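PDB 5LPE: kallikrein-10 from Homo sapiens, which is a secreted, zymogen-like serine protease of the kallikrein subfamily that is inhibited by zinc and has a tumor-suppressor role in breast and prostate cancer. Local coordinates for residues Pro16-Cys29 against Thr41-Gly55. Sequence-based numbering, arbitrary orientation.
Sequences PWQVSLFNGLSFHC and TAAHCGNKPLWARVG. With ZN (zinc ion), chain F.
Trp51 and Phe22 bury the most surface here, and their rings form an offset stack: the Phe22 ring and the six-membered ring of Trp51 lie 4.7 Å apart between centroids, with planes inclined by 24°. Phe22 also sets its CB over the indole face, 3.6 Å from the centroid of the five-membered ring, a CH-pi contact. Trp51 holds CG between its backbone N and carbonyl carbon (chi1 57°), which lays the indole across Phe22 and brings NE1 to the 23-26 hairpin. There NE1 donates to Gly24 O at 2.7 Å, nearly straight and in the ring plane, fixing the indole's rotation and tying it to the type II' turn. Opening that turn, Asn23 ND2 donates in its amide plane to Pro49 O at 2.6 Å.

Beneath the stack, Phe22 and Trp51 are an antiparallel hydrogen-bonded pair, as are Ser20 and Arg53; the N-to-C directions of the short strand segments differ by 150°. Leu21 projects to the other face of the sheet with Val19, Ala52 and Val54. Its CD2 packs on Ala52 CB at 3.6 Å, while CD1 meets Thr41 CG2 tip to tip at 3.8 Å and touches Leu50 CD1.

On the return strand, His28 and Cys29 both face Leu21 in a classic beta bulge, and the Cys29-Cys45 disulfide fastens it to the 3-10 turn bearing His44, whose ND1 binds zinc with Asp92 and Asp95. His44 NE2 hydrogen-bonds Ser187 OG; with Asp95 they probably form the catalytic triad. Strands 18-23 and 51-54 are the edges whose pairing closes the N-terminal six-stranded barrel of this trypsin-like fold; inside, Leu21 and Leu50 rest on Leu99 of strand 97-101, and strand 66-75 flanks 51-54 on its other side.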
loop_
_atom_site.group_PDB
_atom_site.type_symbol
_atom_site.label_atom_id
_atom_site.label_comp_id
_atom_site.label_asym_id
_atom_site.label_seq_id
_atom_site.Cartn_x
_atom_site.Cartn_y
_atom_site.Cartn_z
ATOM N N PRO A 16 -8.211 -7.287 6.817
ATOM C CA PRO A 16 -8.533 -8.423 5.934
ATOM C C PRO A 16 -8.119 -8.210 4.494
ATOM O O PRO A 16 -8.103 -9.171 3.720
ATOM C CB PRO A 16 -10.058 -8.532 6.050
ATOM C CG PRO A 16 -10.495 -7.130 6.309
ATOM C CD PRO A 16 -9.427 -6.543 7.200
ATOM N N TRP A 17 -7.827 -6.979 4.105
ATOM C CA TRP A 17 -7.378 -6.610 2.770
ATOM C C TRP A 17 -5.866 -6.696 2.597
ATOM O O TRP A 17 -5.376 -6.473 1.490
ATOM C CB TRP A 17 -7.825 -5.177 2.485
ATOM C CG TRP A 17 -7.491 -4.281 3.658
ATOM C CD1 TRP A 17 -6.267 -3.778 3.978
ATOM C CD2 TRP A 17 -8.387 -3.831 4.685
ATOM N NE1 TRP A 17 -6.348 -3.028 5.127
ATOM C CE2 TRP A 17 -7.640 -3.043 5.576
ATOM C CE3 TRP A 17 -9.750 -3.999 4.921
ATOM C CZ2 TRP A 17 -8.208 -2.435 6.683
ATOM C CZ3 TRP A 17 -10.304 -3.399 6.014
ATOM C CH2 TRP A 17 -9.541 -2.626 6.881
ATOM N N GLN A 18 -5.119 -6.963 3.664
ATOM C CA GLN A 18 -3.668 -7.074 3.568
ATOM C C GLN A 18 -3.267 -8.227 2.657
ATOM O O GLN A 18 -3.802 -9.332 2.762
ATOM C CB GLN A 18 -3.064 -7.278 4.959
ATOM C CG GLN A 18 -1.602 -6.912 5.064
ATOM C CD GLN A 18 -1.362 -5.413 4.980
ATOM O OE1 GLN A 18 -2.309 -4.626 4.866
ATOM N NE2 GLN A 18 -0.083 -5.007 5.054
ATOM N N VAL A 19 -2.306 -7.968 1.764
ATOM C CA VAL A 19 -1.863 -8.931 0.757
ATOM C C VAL A 19 -0.342 -8.938 0.725
ATOM O O VAL A 19 0.284 -7.876 0.641
ATOM C CB VAL A 19 -2.413 -8.604 -0.649
ATOM C CG1 VAL A 19 -1.836 -9.572 -1.675
ATOM C CG2 VAL A 19 -3.947 -8.650 -0.676
ATOM N N SER A 20 0.248 -10.130 0.781
ATOM C CA SER A 20 1.679 -10.316 0.566
ATOM C C SER A 20 1.901 -10.874 -0.831
ATOM O O SER A 20 1.239 -11.839 -1.230
ATOM C CB SER A 20 2.283 -11.252 1.612
ATOM O OG SER A 20 1.404 -12.313 1.916
ATOM N N LEU A 21 2.820 -10.262 -1.569
ATOM C CA LEU A 21 3.123 -10.651 -2.939
ATOM C C LEU A 21 4.487 -11.314 -2.969
ATOM O O LEU A 21 5.460 -10.778 -2.427
ATOM C CB LEU A 21 3.099 -9.444 -3.881
ATOM C CG LEU A 21 1.735 -8.833 -4.159
ATOM C CD1 LEU A 21 1.874 -7.488 -4.819
ATOM C CD2 LEU A 21 0.930 -9.764 -5.036
ATOM N N PHE A 22 4.561 -12.473 -3.602
ATOM C CA PHE A 22 5.810 -13.204 -3.700
ATOM C C PHE A 22 6.227 -13.346 -5.154
ATOM O O PHE A 22 5.386 -13.567 -6.032
ATOM C CB PHE A 22 5.695 -14.577 -3.056
ATOM C CG PHE A 22 5.508 -14.529 -1.584
ATOM C CD1 PHE A 22 4.245 -14.426 -1.039
ATOM C CD2 PHE A 22 6.594 -14.579 -0.737
ATOM C CE1 PHE A 22 4.069 -14.375 0.332
ATOM C CE2 PHE A 22 6.420 -14.527 0.633
ATOM C CZ PHE A 22 5.160 -14.425 1.164
ATOM N N ASN A 23 7.529 -13.180 -5.394
ATOM C CA ASN A 23 8.196 -13.593 -6.625
ATOM C C ASN A 23 9.036 -14.826 -6.317
ATOM O O ASN A 23 9.740 -14.864 -5.300
ATOM C CB ASN A 23 9.067 -12.465 -7.194
ATOM C CG ASN A 23 9.867 -12.900 -8.425
ATOM O OD1 ASN A 23 11.097 -12.974 -8.384
ATOM N ND2 ASN A 23 9.164 -13.196 -9.519
ATOM N N GLY A 24 8.955 -15.831 -7.184
ATOM C CA GLY A 24 9.537 -17.120 -6.849
ATOM C C GLY A 24 8.971 -17.598 -5.532
ATOM O O GLY A 24 7.751 -17.592 -5.318
ATOM N N LEU A 25 9.862 -18.023 -4.638
ATOM C CA LEU A 25 9.537 -18.327 -3.248
ATOM C C LEU A 25 9.818 -17.142 -2.324
ATOM O O LEU A 25 9.767 -17.290 -1.097
ATOM C CB LEU A 25 10.305 -19.570 -2.776
ATOM C CG LEU A 25 9.900 -20.952 -3.315
ATOM C CD1 LEU A 25 8.410 -21.225 -3.067
ATOM C CD2 LEU A 25 10.252 -21.137 -4.797
ATOM N N SER A 26 10.144 -15.984 -2.889
ATOM C CA SER A 26 10.681 -14.854 -2.150
ATOM C C SER A 26 9.646 -13.747 -1.978
ATOM O O SER A 26 8.822 -13.502 -2.862
ATOM C CB SER A 26 11.901 -14.295 -2.870
ATOM O OG SER A 26 12.234 -13.028 -2.355
ATOM N N PHE A 27 9.708 -13.067 -0.831
ATOM C CA PHE A 27 8.853 -11.914 -0.601
ATOM C C PHE A 27 9.245 -10.763 -1.511
ATOM O O PHE A 27 10.425 -10.523 -1.767
ATOM C CB PHE A 27 8.946 -11.461 0.841
ATOM C CG PHE A 27 7.971 -10.385 1.194
ATOM C CD1 PHE A 27 6.666 -10.709 1.543
ATOM C CD2 PHE A 27 8.350 -9.048 1.180
ATOM C CE1 PHE A 27 5.760 -9.724 1.876
ATOM C CE2 PHE A 27 7.444 -8.051 1.514
ATOM C CZ PHE A 27 6.153 -8.387 1.867
ATOM N N HIS A 28 8.249 -10.028 -1.986
ATOM C CA HIS A 28 8.539 -8.920 -2.883
ATOM C C HIS A 28 7.887 -7.636 -2.389
ATOM O O HIS A 28 8.577 -6.671 -2.054
ATOM C CB HIS A 28 8.073 -9.245 -4.305
ATOM C CG HIS A 28 8.847 -8.533 -5.370
ATOM N ND1 HIS A 28 10.159 -8.838 -5.670
ATOM C CD2 HIS A 28 8.495 -7.533 -6.212
ATOM C CE1 HIS A 28 10.578 -8.065 -6.655
ATOM N NE2 HIS A 28 9.587 -7.263 -7.003
ATOM N N CYS A 29 6.563 -7.602 -2.348
ATOM C CA CYS A 29 5.863 -6.388 -1.994
ATOM C C CYS A 29 4.610 -6.719 -1.212
ATOM O O CYS A 29 4.130 -7.851 -1.204
ATOM C CB CYS A 29 5.483 -5.578 -3.233
ATOM S SG CYS A 29 6.861 -4.644 -3.883
ATOM N N THR A 41 -0.846 -2.322 -5.894
ATOM C CA THR A 41 0.465 -2.193 -5.295
ATOM C C THR A 41 1.272 -1.187 -6.110
ATOM O O THR A 41 0.809 -0.663 -7.126
ATOM C CB THR A 41 1.155 -3.560 -5.227
ATOM O OG1 THR A 41 2.441 -3.425 -4.609
ATOM C CG2 THR A 41 1.312 -4.156 -6.615
ATOM N N ALA A 42 2.496 -0.936 -5.660
ATOM C CA ALA A 42 3.371 -0.010 -6.357
ATOM C C ALA A 42 3.870 -0.636 -7.650
ATOM O O ALA A 42 4.219 -1.816 -7.687
ATOM C CB ALA A 42 4.543 0.381 -5.463
ATOM N N ALA A 43 3.904 0.167 -8.717
ATOM C CA ALA A 43 4.445 -0.312 -9.985
ATOM C C ALA A 43 5.881 -0.816 -9.852
ATOM O O ALA A 43 6.254 -1.782 -10.530
ATOM C CB ALA A 43 4.369 0.786 -11.041
ATOM N N HIS A 44 6.698 -0.210 -8.973
ATOM C CA HIS A 44 8.100 -0.628 -8.881
ATOM C C HIS A 44 8.246 -2.065 -8.419
ATOM O O HIS A 44 9.369 -2.580 -8.405
ATOM C CB HIS A 44 8.914 0.281 -7.945
ATOM C CG HIS A 44 8.643 0.065 -6.486
ATOM N ND1 HIS A 44 8.123 1.053 -5.675
ATOM C CD2 HIS A 44 8.831 -1.014 -5.689
ATOM C CE1 HIS A 44 7.990 0.584 -4.447
ATOM N NE2 HIS A 44 8.409 -0.670 -4.429
ATOM N N CYS A 45 7.147 -2.700 -8.011
ATOM C CA CYS A 45 7.088 -4.111 -7.659
ATOM C C CYS A 45 6.859 -5.012 -8.864
ATOM O O CYS A 45 6.721 -6.230 -8.693
ATOM C CB CYS A 45 5.966 -4.350 -6.648
ATOM S SG CYS A 45 6.036 -3.348 -5.160
ATOM N N GLY A 46 6.803 -4.445 -10.068
ATOM C CA GLY A 46 6.373 -5.176 -11.246
ATOM C C GLY A 46 7.449 -5.917 -12.009
ATOM O O GLY A 46 7.270 -6.201 -13.195
ATOM N N ASN A 47 8.568 -6.232 -11.348
ATOM C CA ASN A 47 9.572 -7.108 -11.950
ATOM C C ASN A 47 8.907 -8.336 -12.556
ATOM O O ASN A 47 9.165 -8.684 -13.715
ATOM C CB ASN A 47 10.617 -7.532 -10.909
ATOM C CG ASN A 47 11.059 -6.385 -10.007
ATOM O OD1 ASN A 47 10.341 -6.004 -9.076
ATOM N ND2 ASN A 47 12.246 -5.842 -10.270
ATOM N N LYS A 48 8.033 -8.987 -11.778
ATOM C CA LYS A 48 7.102 -10.022 -12.250
ATOM C C LYS A 48 7.840 -11.299 -12.639
ATOM O O LYS A 48 9.024 -11.254 -12.961
ATOM C CB LYS A 48 6.273 -9.501 -13.437
ATOM C CG LYS A 48 4.835 -9.161 -13.086
ATOM C CD LYS A 48 4.203 -8.262 -14.131
ATOM C CE LYS A 48 4.272 -6.798 -13.715
ATOM N NZ LYS A 48 3.751 -5.859 -14.755
ATOM N N PRO A 49 7.154 -12.451 -12.624
ATOM C CA PRO A 49 5.778 -12.750 -12.207
ATOM C C PRO A 49 5.595 -12.775 -10.700
ATOM O O PRO A 49 6.573 -13.003 -9.981
ATOM C CB PRO A 49 5.535 -14.141 -12.785
ATOM C CG PRO A 49 6.892 -14.713 -12.990
ATOM C CD PRO A 49 7.760 -13.577 -13.353
ATOM N N LEU A 50 4.355 -12.577 -10.243
ATOM C CA LEU A 50 4.038 -12.487 -8.824
ATOM C C LEU A 50 2.914 -13.444 -8.457
ATOM O O LEU A 50 2.173 -13.932 -9.316
ATOM C CB LEU A 50 3.628 -11.063 -8.432
ATOM C CG LEU A 50 4.708 -9.989 -8.409
ATOM C CD1 LEU A 50 4.148 -8.705 -7.828
ATOM C CD2 LEU A 50 5.913 -10.464 -7.619
ATOM N N TRP A 51 2.785 -13.699 -7.156
ATOM C CA TRP A 51 1.631 -14.412 -6.638
ATOM C C TRP A 51 1.300 -13.883 -5.247
ATOM O O TRP A 51 2.184 -13.460 -4.500
ATOM C CB TRP A 51 1.856 -15.932 -6.629
ATOM C CG TRP A 51 3.052 -16.426 -5.868
ATOM C CD1 TRP A 51 4.342 -16.493 -6.319
ATOM C CD2 TRP A 51 3.065 -16.971 -4.532
ATOM N NE1 TRP A 51 5.158 -17.021 -5.339
ATOM C CE2 TRP A 51 4.398 -17.331 -4.238
ATOM C CE3 TRP A 51 2.082 -17.180 -3.558
ATOM C CZ2 TRP A 51 4.774 -17.880 -3.007
ATOM C CZ3 TRP A 51 2.464 -17.733 -2.330
ATOM C CH2 TRP A 51 3.798 -18.072 -2.071
ATOM N N ALA A 52 0.013 -13.929 -4.905
ATOM C CA ALA A 52 -0.560 -13.151 -3.815
ATOM C C ALA A 52 -1.126 -14.063 -2.738
ATOM O O ALA A 52 -2.028 -14.866 -3.010
ATOM C CB ALA A 52 -1.659 -12.225 -4.340
ATOM N N ARG A 53 -0.616 -13.918 -1.513
ATOM C CA ARG A 53 -1.209 -14.530 -0.330
ATOM C C ARG A 53 -2.117 -13.504 0.336
ATOM O O ARG A 53 -1.650 -12.444 0.757
ATOM C CB ARG A 53 -0.140 -15.007 0.651
ATOM C CG ARG A 53 -0.695 -16.013 1.656
ATOM C CD ARG A 53 0.323 -16.500 2.678
ATOM N NE ARG A 53 -0.089 -16.132 4.029
ATOM C CZ ARG A 53 0.393 -15.087 4.698
ATOM N NH1 ARG A 53 -0.049 -14.819 5.924
ATOM N NH2 ARG A 53 1.323 -14.314 4.144
ATOM N N VAL A 54 -3.402 -13.812 0.437
ATOM C CA VAL A 54 -4.373 -12.843 0.935
ATOM C C VAL A 54 -4.895 -13.279 2.297
ATOM O O VAL A 54 -4.927 -14.464 2.625
ATOM C CB VAL A 54 -5.538 -12.635 -0.058
ATOM C CG1 VAL A 54 -5.013 -12.102 -1.374
ATOM C CG2 VAL A 54 -6.294 -13.923 -0.269
ATOM N N GLY A 55 -5.266 -12.298 3.111
ATOM C CA GLY A 55 -5.961 -12.568 4.358
ATOM C C GLY A 55 -5.173 -12.692 5.652
ATOM O O GLY A 55 -4.092 -13.298 5.718
HETATM ZN ZN ZN F . 8.369 2.982 -6.453
#